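Local coordinates for protein endoglucanase A (Clostridium cellulolyticum, PDB 1EDG) that hydrolyses internal beta-1,4-glucosidic bonds of cellulose as an endoglucanase, through a catalytic domain of glycoside hydrolase family 5, at residues I67-K71 / Y109-M115; Q104-N108 / R155-Y159; I95-N101 / Q151-F156; S216-P222 / N247-S252. All blocks are in the same frame, centred on the assembly; numbering follows the deposited sequence.

Contact 1 of 4, residues I67-K71 / Y109-M115; sequences IDAIK and YCIDNKM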
loop_
_atom_site.group_PDB
_atom_site.type_symbol
_atom_site.label_atom_id
_atom_site.label_comp_id
_atom_site.label_asym_id
_atom_site.label_seq_id
_atom_site.Cartn_x
_atom_site.Cartn_y
_atom_site.Cartn_z
ATOM N N ILE A 67 14.878 0.288 -10.227
ATOM C CA ILE A 67 14.784 0.955 -8.931
ATOM C C ILE A 67 15.601 2.256 -8.935
ATOM O O ILE A 67 15.174 3.267 -8.364
ATOM C CB ILE A 67 15.242 0.012 -7.767
ATOM C CG1 ILE A 67 14.418 -1.284 -7.772
ATOM C CG2 ILE A 67 15.095 0.703 -6.412
ATOM C CD1 ILE A 67 12.911 -1.070 -7.747
ATOM N N ASP A 68 16.761 2.239 -9.593
ATOM C CA ASP A 68 17.601 3.434 -9.682
ATOM C C ASP A 68 16.795 4.564 -10.331
ATOM O O ASP A 68 16.844 5.715 -9.883
ATOM C CB ASP A 68 18.846 3.174 -10.542
ATOM C CG ASP A 68 19.858 2.258 -9.878
ATOM O OD1 ASP A 68 19.803 2.047 -8.645
ATOM O OD2 ASP A 68 20.735 1.753 -10.612
ATOM N N ALA A 69 16.061 4.229 -11.388
ATOM C CA ALA A 69 15.252 5.198 -12.113
ATOM C C ALA A 69 14.129 5.785 -11.253
ATOM O O ALA A 69 13.855 6.992 -11.303
ATOM C CB ALA A 69 14.683 4.565 -13.361
ATOM N N ILE A 70 13.481 4.928 -10.470
ATOM C CA ILE A 70 12.393 5.349 -9.590
ATOM C C ILE A 70 12.911 6.383 -8.588
ATOM O O ILE A 70 12.295 7.437 -8.394
ATOM C CB ILE A 70 11.794 4.132 -8.828
ATOM C CG1 ILE A 70 11.187 3.132 -9.821
ATOM C CG2 ILE A 70 10.770 4.585 -7.793
ATOM C CD1 ILE A 70 10.120 3.719 -10.702
ATOM N N LYS A 71 14.047 6.084 -7.963
ATOM C CA LYS A 71 14.647 6.991 -6.990
ATOM C C LYS A 71 15.024 8.324 -7.635
ATOM O O LYS A 71 14.749 9.394 -7.088
ATOM C CB LYS A 71 15.889 6.366 -6.362
ATOM C CG LYS A 71 16.546 7.284 -5.357
ATOM C CD LYS A 71 17.797 6.707 -4.772
ATOM C CE LYS A 71 18.322 7.634 -3.686
ATOM N NZ LYS A 71 17.292 7.867 -2.616
ATOM N N TYR A 109 17.845 -3.938 -3.521
ATOM C CA TYR A 109 17.975 -2.944 -4.590
ATOM C C TYR A 109 17.552 -1.590 -4.015
ATOM O O TYR A 109 18.199 -0.571 -4.258
ATOM C CB TYR A 109 17.035 -3.237 -5.765
ATOM C CG TYR A 109 17.328 -4.461 -6.597
ATOM C CD1 TYR A 109 18.556 -5.119 -6.527
ATOM C CD2 TYR A 109 16.358 -4.962 -7.463
ATOM C CE1 TYR A 109 18.805 -6.259 -7.308
ATOM C CE2 TYR A 109 16.593 -6.091 -8.243
ATOM C CZ TYR A 109 17.813 -6.734 -8.161
ATOM O OH TYR A 109 18.023 -7.863 -8.918
ATOM N N CYS A 110 16.453 -1.598 -3.256
ATOM C CA CYS A 110 15.897 -0.390 -2.640
ATOM C C CYS A 110 16.717 0.114 -1.449
ATOM O O CYS A 110 17.027 1.306 -1.356
ATOM C CB CYS A 110 14.453 -0.649 -2.205
ATOM S SG CYS A 110 13.389 -1.315 -3.493
ATOM N N ILE A 111 17.075 -0.795 -0.545
ATOM C CA ILE A 111 17.864 -0.441 0.626
ATOM C C ILE A 111 19.223 0.143 0.228
ATOM O O ILE A 111 19.697 1.093 0.856
ATOM C CB ILE A 111 18.071 -1.663 1.555
ATOM C CG1 ILE A 111 16.730 -2.128 2.136
ATOM C CG2 ILE A 111 19.053 -1.333 2.673
ATOM C CD1 ILE A 111 16.042 -1.115 3.042
ATOM N N ASP A 112 19.843 -0.407 -0.814
ATOM C CA ASP A 112 21.140 0.092 -1.262
ATOM C C ASP A 112 21.035 1.490 -1.864
ATOM O O ASP A 112 22.031 2.202 -1.973
ATOM C CB ASP A 112 21.799 -0.888 -2.243
ATOM C CG ASP A 112 22.272 -2.173 -1.560
ATOM O OD1 ASP A 112 22.349 -2.212 -0.310
ATOM O OD2 ASP A 112 22.566 -3.152 -2.281
ATOM N N ASN A 113 19.824 1.873 -2.256
ATOM C CA ASN A 113 19.570 3.200 -2.806
ATOM C C ASN A 113 19.131 4.156 -1.691
ATOM O O ASN A 113 18.587 5.224 -1.964
ATOM C CB ASN A 113 18.489 3.137 -3.890
ATOM C CG ASN A 113 19.061 2.877 -5.277
ATOM O OD1 ASN A 113 20.137 3.365 -5.619
ATOM N ND2 ASN A 113 18.336 2.117 -6.085
ATOM N N LYS A 114 19.357 3.761 -0.437
ATOM C CA LYS A 114 18.989 4.563 0.738
ATOM C C LYS A 114 17.495 4.882 0.789
ATOM O O LYS A 114 17.086 5.911 1.335
ATOM C CB LYS A 114 19.803 5.862 0.779
ATOM C CG LYS A 114 21.296 5.661 1.010
ATOM C CD LYS A 114 22.104 6.667 0.197
ATOM C CE LYS A 114 21.953 6.392 -1.309
ATOM N NZ LYS A 114 22.526 7.452 -2.191
ATOM N N MET A 115 16.683 4.001 0.217
ATOM C CA MET A 115 15.241 4.198 0.190
ATOM C C MET A 115 14.561 3.445 1.319
ATOM O O MET A 115 15.182 2.630 2.003
ATOM C CB MET A 115 14.658 3.708 -1.134
ATOM C CG MET A 115 15.181 4.422 -2.359
ATOM S SD MET A 115 14.574 3.657 -3.872
ATOM C CE MET A 115 13.118 4.605 -4.182
HETATM O O HOH W 1 19.858 9.008 -0.937
#
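Two neighbouring outer helices of the TIM barrel meet here, where Ile67 of helix 64-73 packs on the C-terminal end of helix 97-111. Ile67 uses both branches. CG1 lies 3.8 Å from Tyr109 CB, and CG2 sits among Cys110 SG, Met115 SD and the Asn113 amide. With CG2 anti to the backbone N, that methyl points into the middle of the group. Met115 runs past Lys71 in the opposite direction, its SD 3.9 Å from Lys71 CB. A Schellman motif ends the helix: Lys114 has positive phi, and Met115 N reaches back 3.1 Å to Cys110 O. The turn also brings up Asn113. Its ND2 donates to Asp68 OD1 at 3.0 Å, with an N-H...O angle of 158°. The oxygen lies in the amide plane, while carboxylate and amide planes stand 73° apart. Lys71 stretches across Asn113, with CD 3.7 Å from Asn113 CB. Its NZ shares a water with Lys114 NZ through weak bonds. Lys64 forms a salt bridge with the same Asp68 OD1. The carboxylate oxygen is thus held by one amide and one ammonium group. Those two partners would probably favour the charged form of Asp68, beside an apolar patch centred on Ile67.

Contact 2 of 4, residues Q104-N108 / R155-Y159; sequences QEVVN and RFANY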
loop_
_atom_site.group_PDB
_atom_site.type_symbol
_atom_site.label_atom_id
_atom_site.label_comp_id
_atom_site.label_asym_id
_atom_site.label_seq_id
_atom_site.Cartn_x
_atom_site.Cartn_y
_atom_site.Cartn_z
ATOM N N GLN A 104 14.400 -10.901 -1.000
ATOM C CA GLN A 104 15.445 -10.134 -0.326
ATOM C C GLN A 104 16.358 -9.406 -1.318
ATOM O O GLN A 104 16.870 -8.329 -1.024
ATOM C CB GLN A 104 16.272 -11.038 0.591
ATOM C CG GLN A 104 17.335 -10.293 1.382
ATOM C CD GLN A 104 18.033 -11.169 2.392
ATOM O OE1 GLN A 104 18.162 -12.378 2.200
ATOM N NE2 GLN A 104 18.490 -10.570 3.475
ATOM N N GLU A 105 16.563 -10.005 -2.484
ATOM C CA GLU A 105 17.402 -9.417 -3.529
ATOM C C GLU A 105 16.799 -8.079 -3.963
ATOM O O GLU A 105 17.488 -7.060 -4.009
ATOM C CB GLU A 105 17.450 -10.374 -4.722
ATOM C CG GLU A 105 18.800 -10.541 -5.389
ATOM C CD GLU A 105 18.861 -11.810 -6.240
ATOM O OE1 GLU A 105 18.103 -11.912 -7.228
ATOM O OE2 GLU A 105 19.649 -12.720 -5.904
ATOM N N VAL A 106 15.500 -8.090 -4.250
ATOM C CA VAL A 106 14.776 -6.893 -4.680
ATOM C C VAL A 106 14.706 -5.851 -3.556
ATOM O O VAL A 106 14.802 -4.646 -3.811
ATOM C CB VAL A 106 13.361 -7.252 -5.192
ATOM C CG1 VAL A 106 12.575 -5.992 -5.540
ATOM C CG2 VAL A 106 13.475 -8.142 -6.424
ATOM N N VAL A 107 14.545 -6.316 -2.318
ATOM C CA VAL A 107 14.513 -5.427 -1.155
ATOM C C VAL A 107 15.853 -4.689 -1.100
ATOM O O VAL A 107 15.904 -3.467 -0.915
ATOM C CB VAL A 107 14.302 -6.227 0.167
ATOM C CG1 VAL A 107 14.630 -5.367 1.385
ATOM C CG2 VAL A 107 12.862 -6.721 0.250
ATOM N N ASN A 108 16.934 -5.433 -1.317
ATOM C CA ASN A 108 18.269 -4.857 -1.293
ATOM C C ASN A 108 18.503 -3.803 -2.370
ATOM O O ASN A 108 19.257 -2.864 -2.144
ATOM C CB ASN A 108 19.331 -5.956 -1.342
ATOM C CG ASN A 108 19.495 -6.659 -0.004
ATOM O OD1 ASN A 108 18.981 -6.190 1.014
ATOM N ND2 ASN A 108 20.222 -7.769 0.008
ATOM N N ARG A 155 14.396 -13.396 8.945
ATOM C CA ARG A 155 15.232 -13.162 7.774
ATOM C C ARG A 155 15.730 -11.723 7.680
ATOM O O ARG A 155 16.896 -11.494 7.361
ATOM C CB ARG A 155 14.492 -13.551 6.486
ATOM C CG ARG A 155 15.244 -13.219 5.194
ATOM C CD ARG A 155 16.581 -13.963 5.082
ATOM N NE ARG A 155 16.403 -15.375 4.749
ATOM C CZ ARG A 155 16.558 -15.886 3.530
ATOM N NH1 ARG A 155 16.899 -15.105 2.508
ATOM N NH2 ARG A 155 16.354 -17.181 3.327
ATOM N N PHE A 156 14.858 -10.762 7.976
ATOM C CA PHE A 156 15.224 -9.352 7.889
ATOM C C PHE A 156 15.552 -8.687 9.222
ATOM O O PHE A 156 15.520 -7.458 9.329
ATOM C CB PHE A 156 14.115 -8.581 7.177
ATOM C CG PHE A 156 13.896 -9.014 5.755
ATOM C CD1 PHE A 156 14.624 -8.433 4.715
ATOM C CD2 PHE A 156 12.966 -10.006 5.451
ATOM C CE1 PHE A 156 14.428 -8.831 3.395
ATOM C CE2 PHE A 156 12.761 -10.413 4.137
ATOM C CZ PHE A 156 13.492 -9.825 3.104
ATOM N N ALA A 157 15.961 -9.493 10.197
ATOM C CA ALA A 157 16.290 -9.019 11.540
ATOM C C ALA A 157 17.323 -7.891 11.629
ATOM O O ALA A 157 17.249 -7.050 12.524
ATOM C CB ALA A 157 16.739 -10.195 12.401
ATOM N N ASN A 158 18.282 -7.880 10.709
ATOM C CA ASN A 158 19.346 -6.878 10.716
ATOM C C ASN A 158 19.053 -5.564 9.997
ATOM O O ASN A 158 19.883 -4.656 10.018
ATOM C CB ASN A 158 20.642 -7.481 10.168
ATOM C CG ASN A 158 21.159 -8.626 11.019
ATOM O OD1 ASN A 158 21.150 -8.558 12.248
ATOM N ND2 ASN A 158 21.611 -9.688 10.368
ATOM N N TYR A 159 17.902 -5.454 9.347
ATOM C CA TYR A 159 17.571 -4.221 8.641
ATOM C C TYR A 159 17.044 -3.188 9.633
ATOM O O TYR A 159 16.294 -3.531 10.546
ATOM C CB TYR A 159 16.546 -4.491 7.542
ATOM C CG TYR A 159 17.086 -5.318 6.388
ATOM C CD1 TYR A 159 17.456 -6.651 6.573
ATOM C CD2 TYR A 159 17.220 -4.769 5.113
ATOM C CE1 TYR A 159 17.945 -7.415 5.521
ATOM C CE2 TYR A 159 17.710 -5.528 4.047
ATOM C CZ TYR A 159 18.069 -6.848 4.262
ATOM O OH TYR A 159 18.541 -7.612 3.222
HETATM O O HOH W 2 19.424 -12.063 6.166
HETATM O O HOH W 3 21.185 -8.693 2.719
#
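Gln104 reaches from helix 97-111 to the end of helix 138-155 and the turn after it; its amide meets Arg155 and Tyr159. Its CG is anti to the backbone N (chi1 -177°), and the chain stays extended beyond it, which carries the amide past the Phe156 ring to both partners. OE1 accepts from Arg155 NH1 at 3.0 Å. It lies near the guanidinium plane, but the donor is tilted 34° from the carbonyl plane. NE2 donates to Tyr159 OH at 3.0 Å, with Tyr159 OH close to the amide plane. These two bonds fix which end of the amide is oxygen.

The Tyr159 hydroxyl in turn donates to Asn108 OD1 at 2.7 Å. OD1 sits at the edge of the ring, and the Asn108 amide is nearly coplanar with it, 16° apart. A water bridges Asn108 ND2 and Tyr159 OH. A second water joins Gln104 NE2 to Arg155 O. Tyr159 OH is therefore gripped by two side chains and a water.

Below this polar layer the contact is apolar. Gln104 CG lies 3.8 Å from Phe156 CE1. Val107 CG1 touches both aromatic rings from the helix side, 4.0 Å from Phe156 CE1 and 4.1 Å from Tyr159 CE2. Tyr159 N bonds to Phe156 O, closing a type I turn.

Arg155 NH1 also donates to Asn101, one helical turn before Gln104. The contact joins helix 97-111 to the loop between helix 138-155 and strand 163-166. Val107 also touches Ile80 of strand 77-80, and Tyr159 packs on Ile111 farther along the helix.

Contact 3 of 4, residues I95-N101 / Q151-F156; sequences ISDVWMN and QIAARF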
loop_
_atom_site.group_PDB
_atom_site.type_symbol
_atom_site.label_atom_id
_atom_site.label_comp_id
_atom_site.label_asym_id
_atom_site.label_seq_id
_atom_site.Cartn_x
_atom_site.Cartn_y
_atom_site.Cartn_z
ATOM N N ILE A 95 8.247 -21.132 4.476
ATOM C CA ILE A 95 8.439 -20.374 3.243
ATOM C C ILE A 95 9.647 -20.890 2.471
ATOM O O ILE A 95 10.723 -21.093 3.038
ATOM C CB ILE A 95 8.635 -18.851 3.531
ATOM C CG1 ILE A 95 7.366 -18.263 4.160
ATOM C CG2 ILE A 95 8.959 -18.103 2.239
ATOM C CD1 ILE A 95 7.532 -16.838 4.657
ATOM N N SER A 96 9.457 -21.115 1.176
ATOM C CA SER A 96 10.531 -21.587 0.314
ATOM C C SER A 96 11.720 -20.631 0.355
ATOM O O SER A 96 11.554 -19.424 0.148
ATOM C CB SER A 96 10.033 -21.681 -1.124
ATOM O OG SER A 96 11.124 -21.885 -2.006
ATOM N N ASP A 97 12.918 -21.167 0.573
ATOM C CA ASP A 97 14.126 -20.345 0.618
ATOM C C ASP A 97 14.441 -19.696 -0.729
ATOM O O ASP A 97 15.033 -18.621 -0.783
ATOM C CB ASP A 97 15.325 -21.171 1.081
ATOM C CG ASP A 97 15.271 -21.494 2.558
ATOM O OD1 ASP A 97 15.166 -20.545 3.366
ATOM O OD2 ASP A 97 15.336 -22.694 2.912
ATOM N N VAL A 98 14.046 -20.358 -1.813
ATOM C CA VAL A 98 14.283 -19.847 -3.160
ATOM C C VAL A 98 13.493 -18.557 -3.350
ATOM O O VAL A 98 14.009 -17.579 -3.887
ATOM C CB VAL A 98 13.893 -20.905 -4.246
ATOM C CG1 VAL A 98 13.831 -20.279 -5.631
ATOM C CG2 VAL A 98 14.906 -22.032 -4.250
ATOM N N TRP A 99 12.251 -18.556 -2.878
ATOM C CA TRP A 99 11.392 -17.383 -2.986
ATOM C C TRP A 99 11.885 -16.281 -2.055
ATOM O O TRP A 99 11.982 -15.119 -2.462
ATOM C CB TRP A 99 9.955 -17.752 -2.640
ATOM C CG TRP A 99 8.985 -16.623 -2.765
ATOM C CD1 TRP A 99 8.366 -15.963 -1.743
ATOM C CD2 TRP A 99 8.462 -16.060 -3.981
ATOM N NE1 TRP A 99 7.483 -15.039 -2.241
ATOM C CE2 TRP A 99 7.519 -15.073 -3.611
ATOM C CE3 TRP A 99 8.690 -16.298 -5.345
ATOM C CZ2 TRP A 99 6.802 -14.326 -4.554
ATOM C CZ3 TRP A 99 7.972 -15.552 -6.286
ATOM C CH2 TRP A 99 7.041 -14.579 -5.881
ATOM N N MET A 100 12.210 -16.649 -0.816
ATOM C CA MET A 100 12.698 -15.685 0.173
ATOM C C MET A 100 13.969 -14.982 -0.308
ATOM O O MET A 100 14.103 -13.762 -0.166
ATOM C CB MET A 100 12.960 -16.369 1.520
ATOM C CG MET A 100 13.280 -15.401 2.655
ATOM S SD MET A 100 11.880 -14.334 3.128
ATOM C CE MET A 100 11.188 -15.283 4.466
ATOM N N ASN A 101 14.888 -15.746 -0.893
ATOM C CA ASN A 101 16.142 -15.184 -1.399
ATOM C C ASN A 101 15.913 -14.131 -2.476
ATOM O O ASN A 101 16.554 -13.080 -2.463
ATOM C CB ASN A 101 17.057 -16.284 -1.947
ATOM C CG ASN A 101 17.618 -17.173 -0.859
ATOM O OD1 ASN A 101 17.607 -16.817 0.323
ATOM N ND2 ASN A 101 18.103 -18.346 -1.247
ATOM N N GLN A 151 8.969 -15.906 10.354
ATOM C CA GLN A 151 9.992 -16.193 9.357
ATOM C C GLN A 151 10.515 -14.925 8.678
ATOM O O GLN A 151 11.729 -14.762 8.507
ATOM C CB GLN A 151 9.449 -17.160 8.309
ATOM C CG GLN A 151 9.129 -18.539 8.853
ATOM C CD GLN A 151 8.475 -19.409 7.813
ATOM O OE1 GLN A 151 9.144 -19.945 6.929
ATOM N NE2 GLN A 151 7.161 -19.534 7.889
ATOM N N ILE A 152 9.604 -14.044 8.272
ATOM C CA ILE A 152 10.005 -12.796 7.628
ATOM C C ILE A 152 10.828 -11.960 8.608
ATOM O O ILE A 152 11.897 -11.447 8.258
ATOM C CB ILE A 152 8.789 -11.993 7.122
ATOM C CG1 ILE A 152 8.055 -12.789 6.042
ATOM C CG2 ILE A 152 9.251 -10.652 6.533
ATOM C CD1 ILE A 152 6.714 -12.209 5.666
ATOM N N ALA A 153 10.364 -11.870 9.850
ATOM C CA ALA A 153 11.076 -11.117 10.874
ATOM C C ALA A 153 12.492 -11.663 11.099
ATOM O O ALA A 153 13.447 -10.899 11.243
ATOM C CB ALA A 153 10.290 -11.132 12.179
ATOM N N ALA A 154 12.636 -12.985 11.113
ATOM C CA ALA A 154 13.945 -13.591 11.330
ATOM C C ALA A 154 14.899 -13.315 10.171
ATOM O O ALA A 154 16.070 -13.022 10.389
ATOM C CB ALA A 154 13.810 -15.094 11.555
ATOM N N ARG A 155 14.396 -13.396 8.945
ATOM C CA ARG A 155 15.232 -13.162 7.774
ATOM C C ARG A 155 15.730 -11.723 7.680
ATOM O O ARG A 155 16.896 -11.494 7.361
ATOM C CB ARG A 155 14.492 -13.551 6.486
ATOM C CG ARG A 155 15.244 -13.219 5.194
ATOM C CD ARG A 155 16.581 -13.963 5.082
ATOM N NE ARG A 155 16.403 -15.375 4.749
ATOM C CZ ARG A 155 16.558 -15.886 3.530
ATOM N NH1 ARG A 155 16.899 -15.105 2.508
ATOM N NH2 ARG A 155 16.354 -17.181 3.327
ATOM N N PHE A 156 14.858 -10.762 7.976
ATOM C CA PHE A 156 15.224 -9.352 7.889
ATOM C C PHE A 156 15.552 -8.687 9.222
ATOM O O PHE A 156 15.520 -7.458 9.329
ATOM C CB PHE A 156 14.115 -8.581 7.177
ATOM C CG PHE A 156 13.896 -9.014 5.755
ATOM C CD1 PHE A 156 14.624 -8.433 4.715
ATOM C CD2 PHE A 156 12.966 -10.006 5.451
ATOM C CE1 PHE A 156 14.428 -8.831 3.395
ATOM C CE2 PHE A 156 12.761 -10.413 4.137
ATOM C CZ PHE A 156 13.492 -9.825 3.104
#
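Met100 sets its CG over one face of the Arg155 guanidinium, above the centre and 3.4 Å from Arg155 CZ. The two side chains run past each other in opposite directions. Around the edge of the same group, Asn101 OD1 accepts from Arg155 NH1 at 2.9 Å, in the carbonyl plane and near the guanidinium plane. The bond from Arg155 NH2 to Asn101 OD1 is weak. Asp97 OD1 makes a long salt bridge to Arg155 NH2 at 3.6 Å, also at the edge. Arg155 is bent at chi2 and chi3, which turns its flat end back across Met100.

Beyond CG, Met100 also bends. This brings SD 4.1 Å from Phe156 CE2, a Met-aromatic contact that meets the ring obliquely. Its CE packs near Ile152 CG1 at 4.3 Å. These residues fasten the start of helix 97-111 to the end of helix 138-155, two consecutive long outer helices of the TIM barrel. The segment axes are 12.2 Å apart at closest and cross at -55°.

Just before helix 97-111, Gln151 OE1 accepts from Ile95 N at 2.9 Å. This bond is nearly straight, 172°, and falls on a carbonyl lone pair. Gln151 NE2 donates to Tyr93 O and Ser147 O, so both ends of the amide are held. Ser96 is the N-cap: its OG accepts weakly from Val98 N and also bonds Glu50. Farther in, Ile152 and Phe156 rest on Leu119 of strand 116-120.

Contact 4 of 4, residues S216-P222 / N247-S252; sequences SRYLMCP and NKIIVS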
loop_
_atom_site.group_PDB
_atom_site.type_symbol
_atom_site.label_atom_id
_atom_site.label_comp_id
_atom_site.label_asym_id
_atom_site.label_seq_id
_atom_site.Cartn_x
_atom_site.Cartn_y
_atom_site.Cartn_z
ATOM N N SER A 216 11.796 -2.415 17.459
ATOM C CA SER A 216 11.559 -0.987 17.315
ATOM C C SER A 216 11.136 -0.459 15.945
ATOM O O SER A 216 10.878 0.732 15.807
ATOM C CB SER A 216 12.795 -0.221 17.799
ATOM O OG SER A 216 13.953 -0.605 17.070
ATOM N N ARG A 217 11.051 -1.318 14.937
ATOM C CA ARG A 217 10.676 -0.840 13.606
ATOM C C ARG A 217 9.196 -0.461 13.508
ATOM O O ARG A 217 8.390 -0.848 14.349
ATOM C CB ARG A 217 11.062 -1.862 12.517
ATOM C CG ARG A 217 10.074 -2.989 12.274
ATOM C CD ARG A 217 10.467 -3.835 11.047
ATOM N NE ARG A 217 11.640 -4.672 11.306
ATOM C CZ ARG A 217 12.885 -4.370 10.942
ATOM N NH1 ARG A 217 13.144 -3.245 10.277
ATOM N NH2 ARG A 217 13.888 -5.166 11.291
ATOM N N TYR A 218 8.856 0.353 12.515
ATOM C CA TYR A 218 7.472 0.761 12.303
ATOM C C TYR A 218 6.689 -0.380 11.650
ATOM O O TYR A 218 7.221 -1.096 10.788
ATOM C CB TYR A 218 7.410 2.012 11.421
ATOM C CG TYR A 218 7.784 3.281 12.146
ATOM C CD1 TYR A 218 9.115 3.669 12.270
ATOM C CD2 TYR A 218 6.803 4.084 12.724
ATOM C CE1 TYR A 218 9.463 4.832 12.956
ATOM C CE2 TYR A 218 7.135 5.241 13.413
ATOM C CZ TYR A 218 8.462 5.611 13.525
ATOM O OH TYR A 218 8.788 6.758 14.209
ATOM N N LEU A 219 5.441 -0.552 12.074
ATOM C CA LEU A 219 4.567 -1.591 11.548
ATOM C C LEU A 219 3.281 -0.944 11.031
ATOM O O LEU A 219 2.812 0.031 11.607
ATOM C CB LEU A 219 4.232 -2.603 12.656
ATOM C CG LEU A 219 5.417 -3.248 13.388
ATOM C CD1 LEU A 219 4.924 -4.174 14.500
ATOM C CD2 LEU A 219 6.291 -4.027 12.404
ATOM N N MET A 220 2.717 -1.482 9.953
ATOM C CA MET A 220 1.486 -0.943 9.379
ATOM C C MET A 220 0.317 -1.903 9.571
ATOM O O MET A 220 0.458 -3.117 9.383
ATOM C CB MET A 220 1.667 -0.656 7.885
ATOM C CG MET A 220 2.536 0.552 7.583
ATOM S SD MET A 220 3.026 0.646 5.834
ATOM C CE MET A 220 1.443 0.926 5.024
ATOM N N CYS A 221 -0.845 -1.343 9.903
ATOM C CA CYS A 221 -2.049 -2.130 10.125
ATOM C C CYS A 221 -3.270 -1.509 9.452
ATOM O O CYS A 221 -3.539 -0.315 9.626
ATOM C CB CYS A 221 -2.335 -2.248 11.628
ATOM S SG CYS A 221 -1.037 -3.044 12.579
ATOM N N PRO A 222 -3.976 -2.283 8.608
ATOM C CA PRO A 222 -5.169 -1.815 7.910
ATOM C C PRO A 222 -6.432 -2.248 8.670
ATOM O O PRO A 222 -6.365 -3.088 9.582
ATOM C CB PRO A 222 -5.089 -2.555 6.577
ATOM C CG PRO A 222 -4.561 -3.884 6.992
ATOM C CD PRO A 222 -3.471 -3.531 7.991
ATOM N N ASN A 247 4.223 5.153 19.759
ATOM C CA ASN A 247 3.749 5.574 18.442
ATOM C C ASN A 247 4.502 4.923 17.274
ATOM O O ASN A 247 4.928 5.612 16.345
ATOM C CB ASN A 247 3.851 7.109 18.356
ATOM C CG ASN A 247 2.950 7.706 17.299
ATOM O OD1 ASN A 247 1.877 7.188 17.012
ATOM N ND2 ASN A 247 3.365 8.843 16.749
ATOM N N LYS A 248 4.669 3.600 17.323
ATOM C CA LYS A 248 5.368 2.876 16.257
ATOM C C LYS A 248 4.427 2.121 15.309
ATOM O O LYS A 248 4.882 1.332 14.477
ATOM C CB LYS A 248 6.398 1.904 16.844
ATOM C CG LYS A 248 7.647 2.576 17.384
ATOM C CD LYS A 248 8.392 3.286 16.271
ATOM C CE LYS A 248 9.687 3.893 16.761
ATOM N NZ LYS A 248 9.430 5.020 17.688
ATOM N N ILE A 249 3.122 2.350 15.442
ATOM C CA ILE A 249 2.134 1.681 14.592
ATOM C C ILE A 249 1.519 2.699 13.633
ATOM O O ILE A 249 1.019 3.747 14.051
ATOM C CB ILE A 249 0.994 0.999 15.422
ATOM C CG1 ILE A 249 1.575 0.040 16.476
ATOM C CG2 ILE A 249 0.041 0.256 14.492
ATOM C CD1 ILE A 249 2.409 -1.077 15.909
ATOM N N ILE A 250 1.573 2.381 12.345
ATOM C CA ILE A 250 1.053 3.239 11.285
ATOM C C ILE A 250 -0.245 2.655 10.716
ATOM O O ILE A 250 -0.324 1.452 10.447
ATOM C CB ILE A 250 2.087 3.350 10.128
ATOM C CG1 ILE A 250 3.413 3.893 10.653
ATOM C CG2 ILE A 250 1.554 4.240 9.010
ATOM C CD1 ILE A 250 4.536 3.830 9.635
ATOM N N VAL A 251 -1.254 3.501 10.532
ATOM C CA VAL A 251 -2.525 3.062 9.967
ATOM C C VAL A 251 -2.383 3.018 8.441
ATOM O O VAL A 251 -1.858 3.958 7.830
ATOM C CB VAL A 251 -3.672 4.035 10.332
ATOM C CG1 VAL A 251 -4.994 3.538 9.772
ATOM C CG2 VAL A 251 -3.748 4.207 11.841
ATOM N N SER A 252 -2.872 1.944 7.833
ATOM C CA SER A 252 -2.805 1.770 6.391
ATOM C C SER A 252 -4.177 1.917 5.740
ATOM O O SER A 252 -5.150 1.308 6.193
ATOM C CB SER A 252 -2.248 0.377 6.080
ATOM O OG SER A 252 -2.314 0.096 4.691
HETATM O O HOH W 4 7.379 7.230 16.619
#
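Tyr218 has CG anti to its carbonyl carbon (chi1 -76°), and Lys248 bends at chi2 and chi4 (-63° and -68°); these bends lay the lysine chain over the tyrosine ring. Lys248 CD lies 3.6 Å from the ring centroid, over its centre, in a CH-pi contact. The pair stands at the entry to two adjacent parallel strands of the TIM barrel, strands 219-222 and 249-254. Leu219 N bonds Lys248 O at 3.1 Å, Ile250 N bonds Leu219 O, and Cys221 N bonds Ile250 O. The last of the four, Ser252 N to Cys221 O at 3.0 Å, comes from above the carbonyl plane. Met220 and Ile250 share one sheet face, with Met220 CG 3.8 Å from Ile250 CB. Met220 CE reaches on to Ser252. Ile250 CD1 turns back to Tyr218, 3.8 Å from Tyr218 CD2. Leu219, Cys221 and Ile249 occupy the other face, where Cys221 SG packs 4.0 Å from Ile249 CG2 and helix 187-209 lies against Leu219 and Cys221. The Tyr218 ring also stacks with Phe25. At the polar end, one water bonds Tyr218 OH at 2.8 Å, donates to Asn247 O and accepts from Lys248 NZ.

In the fold
From the N terminus, contact 1 opens first at 67-71, on helix 64-73, and closes at the end of helix 97-111. Contact 3 opens inside that loop at 95-101 and contact 2 at 104-108. They close beyond it, on 151-156 and 155-159, so both cross contact 1. Their second segments overlap, sharing Arg155 and Phe156. Helix 97-111 thus takes part in all three, joining helix 64-73 to helix 138-155 and the loop after it. Contact 4 follows in series and pairs barrel strands 219-222 and 249-254. It meets contact 2 where Arg217 NH2 probably bonds Tyr159 O, linking the outer layer to the barrel.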